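Local coordinates for protein diol-dehydratase (Roseburia inulinivorans, PDB 5I2A) that probably catalyses the B12-independent dehydration of 1,2-propanediol by radical chemistry, as a member of the glycyl radical enzyme family, at residues 566-570 with 571-575; 576-579 with 580-584; 596-599 with 600-604; 723-727 with 728-732; 831-834 with 835-838. All coordinates share one frame; numbering follows the deposited sequence. Where two conformers were deposited one is given.

How the contacts relate
Following the chain from the N terminus, all five contacts are local and lie in series, so none nests within or crosses another. Contact 1 forms the end of helix 558-574, and contact 2 closes the short connection into helix 580-588. These two touch: L571 O lies 3.1 Å from I578 N, probably as a hydrogen bond, and F573 packs on M580. Contact 3 starts the next helix, 597-613, about 12 Å from contact 2 between nearest atoms. Contact 4 is a turn in the loop before helix 734-741. Contact 5 ends helix 827-835 and joins contact 4 through T837 OG1, which lies 2.5 Å from D730 OD1, a probable hydrogen bond linking the C-terminal tail to that loop.

Contact 1: 566-570 with 571-575; sequences YTIKK and LVFEE
K570 and E574 form an i to i+4 salt bridge on the final turns of helix 558-574, where the backbone widens from alpha to pi-type hydrogen bonding. The two side chains lean across each other at a slant. K570 starts with CG beside its backbone N (chi1 -77°) and bends again at chi2 (-57°), which brings NZ back to E574. The ammonium meets OE1 on the syn side of the carboxylate, with NZ to OE1 at 2.9 Å. Within the first segment, K570 CG also lies over a face of the Y566 ring, offset toward its rim.

E574 stretches out beyond CG and places its other oxygen along the extended chain of K569, with OE2 3.5 Å from K569 CE. The K569 ammonium remains just beyond salt-bridge range of OE2. Both lysines are paired with E662, so acidic groups from two parts of the chain share this positive patch.

On the apolar side, I568 and F573 run alongside each other and point the same way, with I568 CG2 3.6 Å from F573 CE2. Helices 489-521 and 580-588 cover this side, with F489 touching F573 and L583 touching I568.

The backbone records the change of pitch. L571 N donates to T567 O, four residues back, at 2.8 Å, whereas E575 N reaches five residues back to K570 O, also at 2.8 Å. At the switch, I568 O accepts both F573 N, at 3.3 Å almost straight out from the carbonyl, and V572 N, at 3.2 Å and 42° out of the carbonyl plane.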
loop_
_atom_site.group_PDB
_atom_site.type_symbol
_atom_site.label_atom_id
_atom_site.label_comp_id
_atom_site.label_asym_id
_atom_site.label_seq_id
_atom_site.Cartn_x
_atom_site.Cartn_y
_atom_site.Cartn_z
ATOM N N TYR A 566 -10.847 -40.307 23.785
ATOM C CA TYR A 566 -11.301 -41.214 24.830
ATOM C C TYR A 566 -11.177 -42.686 24.389
ATOM O O TYR A 566 -10.681 -43.514 25.132
ATOM C CB TYR A 566 -12.740 -40.897 25.235
ATOM C CG TYR A 566 -13.205 -41.716 26.416
ATOM C CD1 TYR A 566 -12.810 -41.391 27.710
ATOM C CD2 TYR A 566 -14.017 -42.826 26.237
ATOM C CE1 TYR A 566 -13.225 -42.143 28.796
ATOM C CE2 TYR A 566 -14.436 -43.584 27.317
ATOM C CZ TYR A 566 -14.037 -43.236 28.591
ATOM O OH TYR A 566 -14.442 -43.987 29.658
ATOM N N THR A 567 -11.636 -42.999 23.184
ATOM C CA THR A 567 -11.436 -44.324 22.605
ATOM C C THR A 567 -9.973 -44.781 22.699
ATOM O O THR A 567 -9.670 -45.888 23.159
ATOM C CB THR A 567 -11.855 -44.351 21.144
ATOM O OG1 THR A 567 -13.281 -44.321 21.059
ATOM C CG2 THR A 567 -11.313 -45.604 20.436
ATOM N N ILE A 568 -9.074 -43.903 22.277
ATOM C CA ILE A 568 -7.653 -44.216 22.229
ATOM C C ILE A 568 -7.095 -44.433 23.624
ATOM O O ILE A 568 -6.385 -45.405 23.870
ATOM C CB ILE A 568 -6.870 -43.107 21.521
ATOM C CG1 ILE A 568 -7.291 -43.053 20.048
ATOM C CG2 ILE A 568 -5.362 -43.332 21.647
ATOM C CD1 ILE A 568 -6.998 -41.738 19.383
ATOM N N LYS A 569 -7.451 -43.536 24.539
ATOM C CA LYS A 569 -6.995 -43.626 25.915
ATOM C C LYS A 569 -7.476 -44.914 26.588
ATOM O O LYS A 569 -6.679 -45.616 27.204
ATOM C CB LYS A 569 -7.458 -42.411 26.711
ATOM C CG LYS A 569 -6.888 -42.332 28.107
ATOM C CD LYS A 569 -7.635 -41.302 28.941
ATOM C CE LYS A 569 -6.840 -40.903 30.179
ATOM N NZ LYS A 569 -7.704 -40.297 31.219
ATOM N N LYS A 570 -8.761 -45.231 26.444
ATOM C CA LYS A 570 -9.361 -46.401 27.097
ATOM C C LYS A 570 -9.049 -47.739 26.444
ATOM O O LYS A 570 -8.510 -48.629 27.088
ATOM C CB LYS A 570 -10.874 -46.260 27.162
ATOM C CG LYS A 570 -11.354 -45.319 28.221
ATOM C CD LYS A 570 -10.860 -45.721 29.584
ATOM C CE LYS A 570 -11.310 -44.715 30.614
ATOM N NZ LYS A 570 -10.676 -44.945 31.939
ATOM N N LEU A 571 -9.375 -47.883 25.167
ATOM C CA LEU A 571 -9.280 -49.180 24.509
ATOM C C LEU A 571 -7.877 -49.546 24.034
ATOM O O LEU A 571 -7.559 -50.721 23.933
ATOM C CB LEU A 571 -10.244 -49.244 23.326
ATOM C CG LEU A 571 -11.703 -48.986 23.678
ATOM C CD1 LEU A 571 -12.588 -49.264 22.482
ATOM C CD2 LEU A 571 -12.100 -49.847 24.866
ATOM N N VAL A 572 -7.034 -48.560 23.742
ATOM C CA VAL A 572 -5.697 -48.883 23.258
ATOM C C VAL A 572 -4.649 -48.891 24.383
ATOM O O VAL A 572 -3.947 -49.882 24.551
ATOM C CB VAL A 572 -5.251 -47.918 22.137
ATOM C CG1 VAL A 572 -3.807 -48.188 21.740
ATOM C CG2 VAL A 572 -6.158 -48.057 20.923
ATOM N N PHE A 573 -4.559 -47.815 25.164
ATOM C CA PHE A 573 -3.479 -47.685 26.154
ATOM C C PHE A 573 -3.767 -48.291 27.548
ATOM O O PHE A 573 -2.919 -48.983 28.100
ATOM C CB PHE A 573 -3.108 -46.215 26.302
ATOM C CG PHE A 573 -2.336 -45.686 25.134
ATOM C CD1 PHE A 573 -1.018 -46.054 24.943
ATOM C CD2 PHE A 573 -2.932 -44.850 24.208
ATOM C CE1 PHE A 573 -0.307 -45.587 23.862
ATOM C CE2 PHE A 573 -2.215 -44.375 23.120
ATOM C CZ PHE A 573 -0.902 -44.746 22.953
ATOM N N GLU A 574 -4.941 -48.024 28.117
ATOM C CA GLU A 574 -5.292 -48.546 29.443
ATOM C C GLU A 574 -5.764 -50.001 29.421
ATOM O O GLU A 574 -5.124 -50.862 29.993
ATOM C CB GLU A 574 -6.367 -47.676 30.098
ATOM C CG GLU A 574 -5.893 -46.276 30.392
ATOM C CD GLU A 574 -6.919 -45.418 31.112
ATOM O OE1 GLU A 574 -8.013 -45.917 31.469
ATOM O OE2 GLU A 574 -6.612 -44.226 31.327
ATOM N N GLU A 575 -6.879 -50.265 28.755
ATOM C CA GLU A 575 -7.484 -51.589 28.769
ATOM C C GLU A 575 -6.851 -52.532 27.761
ATOM O O GLU A 575 -6.984 -53.746 27.875
ATOM C CB GLU A 575 -8.983 -51.481 28.518
ATOM C CG GLU A 575 -9.710 -50.692 29.590
ATOM C CD GLU A 575 -11.206 -50.568 29.322
ATOM O OE1 GLU A 575 -11.718 -51.276 28.431
ATOM O OE2 GLU A 575 -11.868 -49.756 30.001
#

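Contact 2: 576-579 with 580-584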
loop_
_atom_site.group_PDB
_atom_site.type_symbol
_atom_site.label_atom_id
_atom_site.label_comp_id
_atom_site.label_asym_id
_atom_site.label_seq_id
_atom_site.Cartn_x
_atom_site.Cartn_y
_atom_site.Cartn_z
ATOM N N LYS A 576 -6.174 -51.966 26.771
ATOM C CA LYS A 576 -5.391 -52.753 25.835
ATOM C C LYS A 576 -6.233 -53.780 25.084
ATOM O O LYS A 576 -5.758 -54.869 24.768
ATOM C CB LYS A 576 -4.249 -53.442 26.579
ATOM C CG LYS A 576 -2.891 -53.179 25.989
ATOM C CD LYS A 576 -1.821 -53.165 27.053
ATOM C CE LYS A 576 -2.069 -52.051 28.043
ATOM N NZ LYS A 576 -0.788 -51.535 28.604
ATOM N N ARG A 577 -7.480 -53.424 24.784
ATOM C CA ARG A 577 -8.383 -54.329 24.079
ATOM C C ARG A 577 -8.220 -54.244 22.569
ATOM O O ARG A 577 -8.727 -55.080 21.834
ATOM C CB ARG A 577 -9.830 -54.037 24.461
ATOM C CG ARG A 577 -10.083 -54.102 25.958
ATOM C CD ARG A 577 -11.525 -53.777 26.291
ATOM N NE ARG A 577 -12.456 -54.659 25.599
ATOM C CZ ARG A 577 -13.754 -54.408 25.462
ATOM N NH1 ARG A 577 -14.279 -53.289 25.954
ATOM N NH2 ARG A 577 -14.524 -55.268 24.813
ATOM N N ILE A 578 -7.521 -53.214 22.116
ATOM C CA ILE A 578 -7.244 -53.012 20.702
ATOM C C ILE A 578 -5.787 -52.593 20.595
ATOM O O ILE A 578 -5.293 -51.902 21.480
ATOM C CB ILE A 578 -8.169 -51.934 20.089
ATOM C CG1 ILE A 578 -9.631 -52.319 20.297
ATOM C CG2 ILE A 578 -7.913 -51.773 18.610
ATOM C CD1 ILE A 578 -10.615 -51.224 19.922
ATOM N N THR A 579 -5.076 -53.024 19.557
ATOM C CA THR A 579 -3.733 -52.492 19.365
ATOM C C THR A 579 -3.838 -51.220 18.551
ATOM O O THR A 579 -4.806 -51.023 17.816
ATOM C CB THR A 579 -2.774 -53.472 18.651
ATOM O OG1 THR A 579 -3.102 -53.543 17.256
ATOM C CG2 THR A 579 -2.842 -54.860 19.288
ATOM N N MET A 580 -2.838 -50.362 18.677
ATOM C CA MET A 580 -2.808 -49.129 17.911
ATOM C C MET A 580 -2.876 -49.444 16.420
ATOM O O MET A 580 -3.538 -48.744 15.658
ATOM C CB MET A 580 -1.555 -48.323 18.244
ATOM C CG MET A 580 -1.524 -46.954 17.588
ATOM S SD MET A 580 -2.907 -45.913 18.092
ATOM C CE MET A 580 -2.301 -45.252 19.641
ATOM N N GLY A 581 -2.206 -50.519 16.014
ATOM C CA GLY A 581 -2.174 -50.908 14.619
ATOM C C GLY A 581 -3.526 -51.343 14.093
ATOM O O GLY A 581 -3.874 -51.050 12.951
ATOM N N GLU A 582 -4.279 -52.062 14.921
ATOM C CA GLU A 582 -5.639 -52.463 14.568
ATOM C C GLU A 582 -6.547 -51.263 14.361
ATOM O O GLU A 582 -7.311 -51.201 13.396
ATOM C CB GLU A 582 -6.249 -53.341 15.654
ATOM C CG GLU A 582 -5.697 -54.736 15.731
ATOM C CD GLU A 582 -6.453 -55.566 16.744
ATOM O OE1 GLU A 582 -7.177 -56.483 16.315
ATOM O OE2 GLU A 582 -6.329 -55.283 17.960
ATOM N N LEU A 583 -6.469 -50.327 15.298
ATOM C CA LEU A 583 -7.277 -49.124 15.244
ATOM C C LEU A 583 -6.946 -48.368 13.971
ATOM O O LEU A 583 -7.838 -48.009 13.218
ATOM C CB LEU A 583 -7.046 -48.247 16.481
ATOM C CG LEU A 583 -7.936 -47.001 16.546
ATOM C CD1 LEU A 583 -9.415 -47.387 16.369
ATOM C CD2 LEU A 583 -7.722 -46.237 17.855
ATOM N N LYS A 584 -5.655 -48.170 13.720
ATOM C CA LYS A 584 -5.213 -47.434 12.540
ATOM C C LYS A 584 -5.742 -48.078 11.268
ATOM O O LYS A 584 -6.230 -47.412 10.365
ATOM C CB LYS A 584 -3.684 -47.352 12.480
ATOM C CG LYS A 584 -3.175 -46.644 11.215
ATOM C CD LYS A 584 -1.658 -46.659 11.135
ATOM C CE LYS A 584 -1.153 -46.119 9.794
ATOM N NZ LYS A 584 0.337 -46.154 9.782
#
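T579 and E582 exchange two hydrogen bonds, the reciprocal pattern of a capping box at the start of helix 580-588. T579 OG1 accepts from E582 N at 3.0 Å, and in return E582 OE2 accepts from T579 N at 3.0 Å, with a nearly straight N-H...O angle of 169°. OE2 uses its anti lone pair, the one facing away from OE1. The two side chains cross at about a right angle. For T579, a chi1 of 74° sets OG1 between its own N and carbonyl carbon, facing the first turn.

The helical bond from L583 N to T579 O, 3.1 Å, closes that turn. Just outside the box, I578 CG2 rests on E582 CB at 3.7 Å and more loosely on L583 CB at 4.2 Å. I578 and L583 flank the box at the positions of a hydrophobic staple.

Farther out, R642 of helix 637-651 forms a salt bridge with E582 OE1 through NE and holds R577 O through NH2. One arginine therefore positions both the capping carboxylate and the incoming loop.

With one oxygen paired to a guanidinium and the other to a backbone N-H, the E582 carboxylate probably stays ionised, its charge favourably placed at the helix N terminus.

Contact 3: 596-599 with 600-604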
loop_
_atom_site.group_PDB
_atom_site.type_symbol
_atom_site.label_atom_id
_atom_site.label_comp_id
_atom_site.label_asym_id
_atom_site.label_seq_id
_atom_site.Cartn_x
_atom_site.Cartn_y
_atom_site.Cartn_z
ATOM N N ASP A 596 -15.786 -45.834 -0.286
ATOM C CA ASP A 596 -16.707 -45.061 -1.111
ATOM C C ASP A 596 -16.023 -44.389 -2.294
ATOM O O ASP A 596 -14.842 -44.594 -2.532
ATOM C CB ASP A 596 -17.435 -44.006 -0.255
ATOM C CG ASP A 596 -16.474 -42.996 0.400
ATOM O OD1 ASP A 596 -15.269 -42.986 0.081
ATOM O OD2 ASP A 596 -16.933 -42.204 1.243
ATOM N N ALA A 597 -16.777 -43.559 -3.005
ATOM C CA ALA A 597 -16.279 -42.865 -4.182
ATOM C C ALA A 597 -15.097 -41.955 -3.850
ATOM O O ALA A 597 -14.145 -41.847 -4.635
ATOM C CB ALA A 597 -17.393 -42.064 -4.822
ATOM N N THR A 598 -15.151 -41.308 -2.688
ATOM C CA THR A 598 -14.072 -40.408 -2.284
ATOM C C THR A 598 -12.786 -41.208 -2.096
ATOM O O THR A 598 -11.730 -40.825 -2.583
ATOM C CB THR A 598 -14.421 -39.633 -0.983
ATOM O OG1 THR A 598 -15.583 -38.831 -1.213
ATOM C CG2 THR A 598 -13.274 -38.715 -0.576
ATOM N N THR A 599 -12.874 -42.334 -1.403
ATOM C CA THR A 599 -11.694 -43.159 -1.214
ATOM C C THR A 599 -11.206 -43.741 -2.554
ATOM O O THR A 599 -10.010 -43.787 -2.826
ATOM C CB THR A 599 -11.968 -44.274 -0.219
ATOM O OG1 THR A 599 -12.308 -43.687 1.039
ATOM C CG2 THR A 599 -10.742 -45.160 -0.044
ATOM N N ALA A 600 -12.145 -44.150 -3.397
ATOM C CA ALA A 600 -11.797 -44.668 -4.715
ATOM C C ALA A 600 -10.980 -43.634 -5.486
ATOM O O ALA A 600 -9.908 -43.938 -5.983
ATOM C CB ALA A 600 -13.039 -45.042 -5.480
ATOM N N GLY A 601 -11.493 -42.411 -5.555
ATOM C CA GLY A 601 -10.801 -41.312 -6.201
ATOM C C GLY A 601 -9.428 -41.037 -5.611
ATOM O O GLY A 601 -8.464 -40.847 -6.361
ATOM N N ASP A 602 -9.331 -41.016 -4.282
ATOM C CA ASP A 602 -8.057 -40.755 -3.619
ATOM C C ASP A 602 -6.998 -41.767 -4.054
ATOM O O ASP A 602 -5.906 -41.404 -4.483
ATOM C CB ASP A 602 -8.197 -40.808 -2.096
ATOM C CG ASP A 602 -8.832 -39.555 -1.508
ATOM O OD1 ASP A 602 -8.937 -38.523 -2.197
ATOM O OD2 ASP A 602 -9.224 -39.617 -0.332
ATOM N N ILE A 603 -7.330 -43.042 -3.920
ATOM C CA ILE A 603 -6.407 -44.110 -4.275
ATOM C C ILE A 603 -6.107 -44.111 -5.779
ATOM O O ILE A 603 -4.973 -44.355 -6.193
ATOM C CB ILE A 603 -6.968 -45.460 -3.822
ATOM C CG1 ILE A 603 -7.009 -45.484 -2.295
ATOM C CG2 ILE A 603 -6.116 -46.604 -4.333
ATOM C CD1 ILE A 603 -7.789 -46.624 -1.722
ATOM N N ALA A 604 -7.116 -43.805 -6.588
ATOM C CA ALA A 604 -6.930 -43.685 -8.027
ATOM C C ALA A 604 -5.896 -42.609 -8.326
ATOM O O ALA A 604 -5.003 -42.819 -9.147
ATOM C CB ALA A 604 -8.238 -43.365 -8.723
HETATM O O HOH W 1 -11.270 -38.193 -3.771
#
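The D602 carboxylate carries the carbonyl oxygen of T598 over one face, with T598 O 3.3 Å from D602 CG and almost equally far from both carboxylate oxygens. This is a face contact between two acceptors, which D602 N and water 1 help to offset. Water 1 lies to the same side of the plane, beyond OD1, and donates to D602 OD1 at 2.8 Å and to T598 O at 2.9 Å. T598 CG2 stands near the other oxygen, OD2. The chi1 of D602, -77°, folds its carboxylate back toward the preceding turn, where D602 N also donates to T598 O.

The second flat group, the D596 carboxylate, caps the helix. Its OD1 is met nearly end-on by T599 N at 2.9 Å, while OD2 bonds to H716 ND1, which fixes the rotation of the group.

Behind these polar groups, T599 CG2 and I603 CD1 lie side by side 3.7 Å apart. I603 continues onto T626 and V630 of helix 620-632, and A600 packs on L631.

D596, at the N-cap of helix 597-613, answers a first-turn amide directly, and its negative charge is probably favoured by the helix N terminus. D602, farther along, instead shares a water with a carbonyl that already accepts a backbone bond.

Contact 4: 723-727 with 728-732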
loop_
_atom_site.group_PDB
_atom_site.type_symbol
_atom_site.label_atom_id
_atom_site.label_comp_id
_atom_site.label_asym_id
_atom_site.label_seq_id
_atom_site.Cartn_x
_atom_site.Cartn_y
_atom_site.Cartn_z
ATOM N N VAL A 723 -20.264 -26.941 19.398
ATOM C CA VAL A 723 -19.661 -27.535 20.588
ATOM C C VAL A 723 -20.543 -28.620 21.213
ATOM O O VAL A 723 -20.163 -29.220 22.202
ATOM C CB VAL A 723 -19.346 -26.456 21.673
ATOM C CG1 VAL A 723 -18.355 -25.453 21.135
ATOM C CG2 VAL A 723 -20.607 -25.752 22.118
ATOM N N GLY A 724 -21.713 -28.876 20.631
ATOM C CA GLY A 724 -22.603 -29.905 21.150
ATOM C C GLY A 724 -22.126 -31.332 20.875
ATOM O O GLY A 724 -21.211 -31.557 20.086
ATOM N N PRO A 725 -22.766 -32.315 21.515
ATOM C CA PRO A 725 -22.376 -33.720 21.373
ATOM C C PRO A 725 -22.719 -34.275 20.005
ATOM O O PRO A 725 -23.551 -33.717 19.299
ATOM C CB PRO A 725 -23.196 -34.431 22.455
ATOM C CG PRO A 725 -23.747 -33.338 23.319
ATOM C CD PRO A 725 -23.893 -32.150 22.442
ATOM N N THR A 726 -22.087 -35.385 19.654
ATOM C CA THR A 726 -22.349 -36.040 18.386
ATOM C C THR A 726 -23.766 -36.623 18.380
ATOM O O THR A 726 -24.222 -37.175 19.383
ATOM C CB THR A 726 -21.307 -37.133 18.116
ATOM O OG1 THR A 726 -20.082 -36.527 17.698
ATOM C CG2 THR A 726 -21.778 -38.091 17.039
ATOM N N SER A 727 -24.468 -36.469 17.263
ATOM C CA SER A 727 -25.831 -37.003 17.123
ATOM C C SER A 727 -25.954 -38.481 17.496
ATOM O O SER A 727 -25.202 -39.319 17.013
ATOM C CB SER A 727 -26.319 -36.808 15.691
ATOM O OG SER A 727 -26.339 -35.429 15.370
ATOM N N GLY A 728 -26.905 -38.791 18.370
ATOM C CA GLY A 728 -27.139 -40.162 18.786
ATOM C C GLY A 728 -26.213 -40.607 19.905
ATOM O O GLY A 728 -26.373 -41.701 20.423
ATOM N N PHE A 729 -25.241 -39.771 20.274
ATOM C CA PHE A 729 -24.292 -40.130 21.337
ATOM C C PHE A 729 -24.735 -39.568 22.679
ATOM O O PHE A 729 -24.368 -40.087 23.733
ATOM C CB PHE A 729 -22.873 -39.629 21.013
ATOM C CG PHE A 729 -22.097 -40.521 20.076
ATOM C CD1 PHE A 729 -22.693 -41.626 19.480
ATOM C CD2 PHE A 729 -20.762 -40.263 19.811
ATOM C CE1 PHE A 729 -21.973 -42.453 18.627
ATOM C CE2 PHE A 729 -20.032 -41.076 18.959
ATOM C CZ PHE A 729 -20.642 -42.175 18.357
ATOM N N ASP A 730 -25.509 -38.488 22.646
ATOM C CA ASP A 730 -26.042 -37.916 23.875
ATOM C C ASP A 730 -27.372 -38.596 24.209
ATOM O O ASP A 730 -28.417 -38.266 23.644
ATOM C CB ASP A 730 -26.210 -36.401 23.753
ATOM C CG ASP A 730 -26.948 -35.985 22.488
ATOM O OD1 ASP A 730 -26.717 -36.585 21.423
ATOM O OD2 ASP A 730 -27.775 -35.062 22.566
ATOM N N ILE A 731 -27.319 -39.548 25.132
ATOM C CA ILE A 731 -28.466 -40.396 25.411
ATOM C C ILE A 731 -28.965 -40.267 26.843
ATOM O O ILE A 731 -29.706 -41.122 27.318
ATOM C CB ILE A 731 -28.147 -41.879 25.145
ATOM C CG1 ILE A 731 -26.986 -42.334 26.032
ATOM C CG2 ILE A 731 -27.838 -42.102 23.665
ATOM C CD1 ILE A 731 -26.662 -43.819 25.918
ATOM N N SER A 732 -28.575 -39.195 27.521
ATOM C CA SER A 732 -28.920 -39.039 28.923
ATOM C C SER A 732 -29.805 -37.825 29.165
ATOM O O SER A 732 -29.951 -37.383 30.289
ATOM C CB SER A 732 -27.652 -38.939 29.767
ATOM O OG SER A 732 -26.779 -40.009 29.471
#
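F729 folds back over T726 across a type II beta turn, T726-S727-G728-F729, closed by the bond from F729 N to T726 O at 2.9 Å. G728 occupies the third position with a positive phi of 84°, as is usual for glycine in a turn of this type.

The side chain of F729 begins against the turn: its CB lies 3.2 Å from T726 O, the carbonyl that closes the turn. CG is set anti to the carbonyl carbon of F729 (chi1 -82°), which sends the ring back alongside T726. From there CD2 meets T726 CB at 3.6 Å, the nearest ring approach, and CE2 passes 4.0 Å from T726 CG2. The methyl sits above one face, a CH-pi contact in which CG2 is 3.9 Å from the ring centroid and 22° off the normal. The two side chains point the same way, so threonine and ring are layered rather than end to end. Beyond them stands helix 558-574, where A559 and N560 touch T726 and D563 touches F729.

The stem below the turn is closed by P725 and D730, whose side chains cross at about a right angle. The hydroxyl of T837, in the C-terminal tail, takes the N-H of G728 and also bonds to D730 OD1, while D730 OD2 bonds to Q839 NE2. This ties the turn to the last residues of the chain. Below the carboxylate, D730 CB packs on P725 CB at 3.8 Å and on P725 CG at 4.0 Å.

Contact 5: 831-834 with 835-838; sequences DDII and KRTE
D832 OD2 accepts from water 4, at 2.7 Å, and from N699 ND2; water 3 also lies 2.7 Å from D832 OD2 and probably donates to it, while the other carboxylate oxygen of D832 turns to K835. That second link is a salt bridge, with K835 NZ 2.8 Å from D832 OD1 on its anti lone pair, away from OD2. The aspartate thus faces both basic residues at the end of helix 827-835: K835 directly, and R836 probably through water 3, which accepts from R836 NE at 2.9 Å. D832 CG lies opposite its own backbone N (chi1 -168°), which swings the carboxylate toward these later residues.

R836 runs extended from CG to NE, with CG 3.4 Å from D832 O. Its guanidinium then lies flat against I833, with CG1 about 4.0 Å above the centre of the plane. The helix loses its regular bonding here: K835 N still donates to D831 O at 3.1 Å, but the bonds of R836 N to D832 O and I833 O are weak.

Around this end, I834 packs on R795, L798 and Q802 of helix 795-803, and K758 of strand 756-759 bonds to I833 O. R836 NH2 reaches V815 O, just after strand 812-814, in the loop to strand 819-821 that also contains G817, the predicted glycyl radical position, so the end of helix 827-835 is tied to that loop.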
loop_
_atom_site.group_PDB
_atom_site.type_symbol
_atom_site.label_atom_id
_atom_site.label_comp_id
_atom_site.label_asym_id
_atom_site.label_seq_id
_atom_site.Cartn_x
_atom_site.Cartn_y
_atom_site.Cartn_z
ATOM N N ASP A 831 -30.232 -34.393 5.695
ATOM C CA ASP A 831 -29.969 -35.612 6.456
ATOM C C ASP A 831 -29.207 -35.327 7.750
ATOM O O ASP A 831 -29.455 -35.966 8.761
ATOM C CB ASP A 831 -29.178 -36.629 5.630
ATOM C CG ASP A 831 -29.998 -37.245 4.497
ATOM O OD1 ASP A 831 -31.237 -37.070 4.466
ATOM O OD2 ASP A 831 -29.388 -37.928 3.652
ATOM N N ASP A 832 -28.260 -34.390 7.702
ATOM C CA ASP A 832 -27.503 -34.047 8.897
ATOM C C ASP A 832 -28.448 -33.498 9.967
ATOM O O ASP A 832 -28.363 -33.858 11.131
ATOM C CB ASP A 832 -26.396 -33.029 8.591
ATOM C CG ASP A 832 -25.410 -32.882 9.749
ATOM O OD1 ASP A 832 -24.884 -33.909 10.208
ATOM O OD2 ASP A 832 -25.168 -31.749 10.205
ATOM N N ILE A 833 -29.354 -32.627 9.546
ATOM C CA ILE A 833 -30.296 -31.994 10.455
ATOM C C ILE A 833 -31.258 -33.035 11.034
ATOM O O ILE A 833 -31.544 -33.033 12.232
ATOM C CB ILE A 833 -31.055 -30.862 9.733
ATOM C CG1 ILE A 833 -30.062 -29.745 9.367
ATOM C CG2 ILE A 833 -32.206 -30.328 10.594
ATOM C CD1 ILE A 833 -30.647 -28.583 8.600
ATOM N N ILE A 834 -31.699 -33.962 10.189
ATOM C CA ILE A 834 -32.623 -35.005 10.615
ATOM C C ILE A 834 -32.019 -35.948 11.655
ATOM O O ILE A 834 -32.694 -36.329 12.601
ATOM C CB ILE A 834 -33.127 -35.823 9.395
ATOM C CG1 ILE A 834 -34.098 -34.971 8.569
ATOM C CG2 ILE A 834 -33.802 -37.102 9.849
ATOM C CD1 ILE A 834 -34.417 -35.534 7.174
ATOM N N LYS A 835 -30.751 -36.325 11.510
ATOM C CA LYS A 835 -30.216 -37.295 12.452
ATOM C C LYS A 835 -29.768 -36.671 13.781
ATOM O O LYS A 835 -29.369 -37.396 14.682
ATOM C CB LYS A 835 -29.060 -38.083 11.833
ATOM C CG LYS A 835 -27.717 -37.413 11.895
ATOM C CD LYS A 835 -26.602 -38.387 11.509
ATOM C CE LYS A 835 -25.238 -37.678 11.520
ATOM N NZ LYS A 835 -25.088 -36.704 10.393
ATOM N N ARG A 836 -29.841 -35.347 13.906
ATOM C CA ARG A 836 -29.525 -34.706 15.183
ATOM C C ARG A 836 -30.395 -35.294 16.287
ATOM O O ARG A 836 -31.560 -35.616 16.058
ATOM C CB ARG A 836 -29.726 -33.196 15.112
ATOM C CG ARG A 836 -28.684 -32.476 14.262
ATOM C CD ARG A 836 -29.002 -30.997 14.167
ATOM N NE ARG A 836 -28.114 -30.293 13.242
ATOM C CZ ARG A 836 -28.242 -29.010 12.927
ATOM N NH1 ARG A 836 -29.214 -28.282 13.475
ATOM N NH2 ARG A 836 -27.392 -28.449 12.072
ATOM N N THR A 837 -29.812 -35.467 17.462
ATOM C CA THR A 837 -30.523 -36.056 18.601
ATOM C C THR A 837 -31.796 -35.288 18.949
ATOM O O THR A 837 -31.786 -34.072 19.104
ATOM C CB THR A 837 -29.629 -36.111 19.848
ATOM O OG1 THR A 837 -28.350 -36.642 19.489
ATOM C CG2 THR A 837 -30.261 -36.986 20.925
ATOM N N GLU A 838 -32.907 -36.004 19.029
ATOM C CA GLU A 838 -34.160 -35.411 19.473
ATOM C C GLU A 838 -34.280 -35.591 20.982
ATOM O O GLU A 838 -34.299 -36.719 21.458
ATOM C CB GLU A 838 -35.347 -36.057 18.757
ATOM C CG GLU A 838 -36.669 -35.719 19.394
ATOM C CD GLU A 838 -37.798 -36.582 18.862
ATOM O OE1 GLU A 838 -38.014 -36.606 17.629
ATOM O OE2 GLU A 838 -38.455 -37.239 19.690
HETATM O O HOH W 2 -26.340 -34.703 12.855
HETATM O O HOH W 3 -25.687 -31.826 12.901
HETATM O O HOH W 4 -26.318 -29.371 9.973
#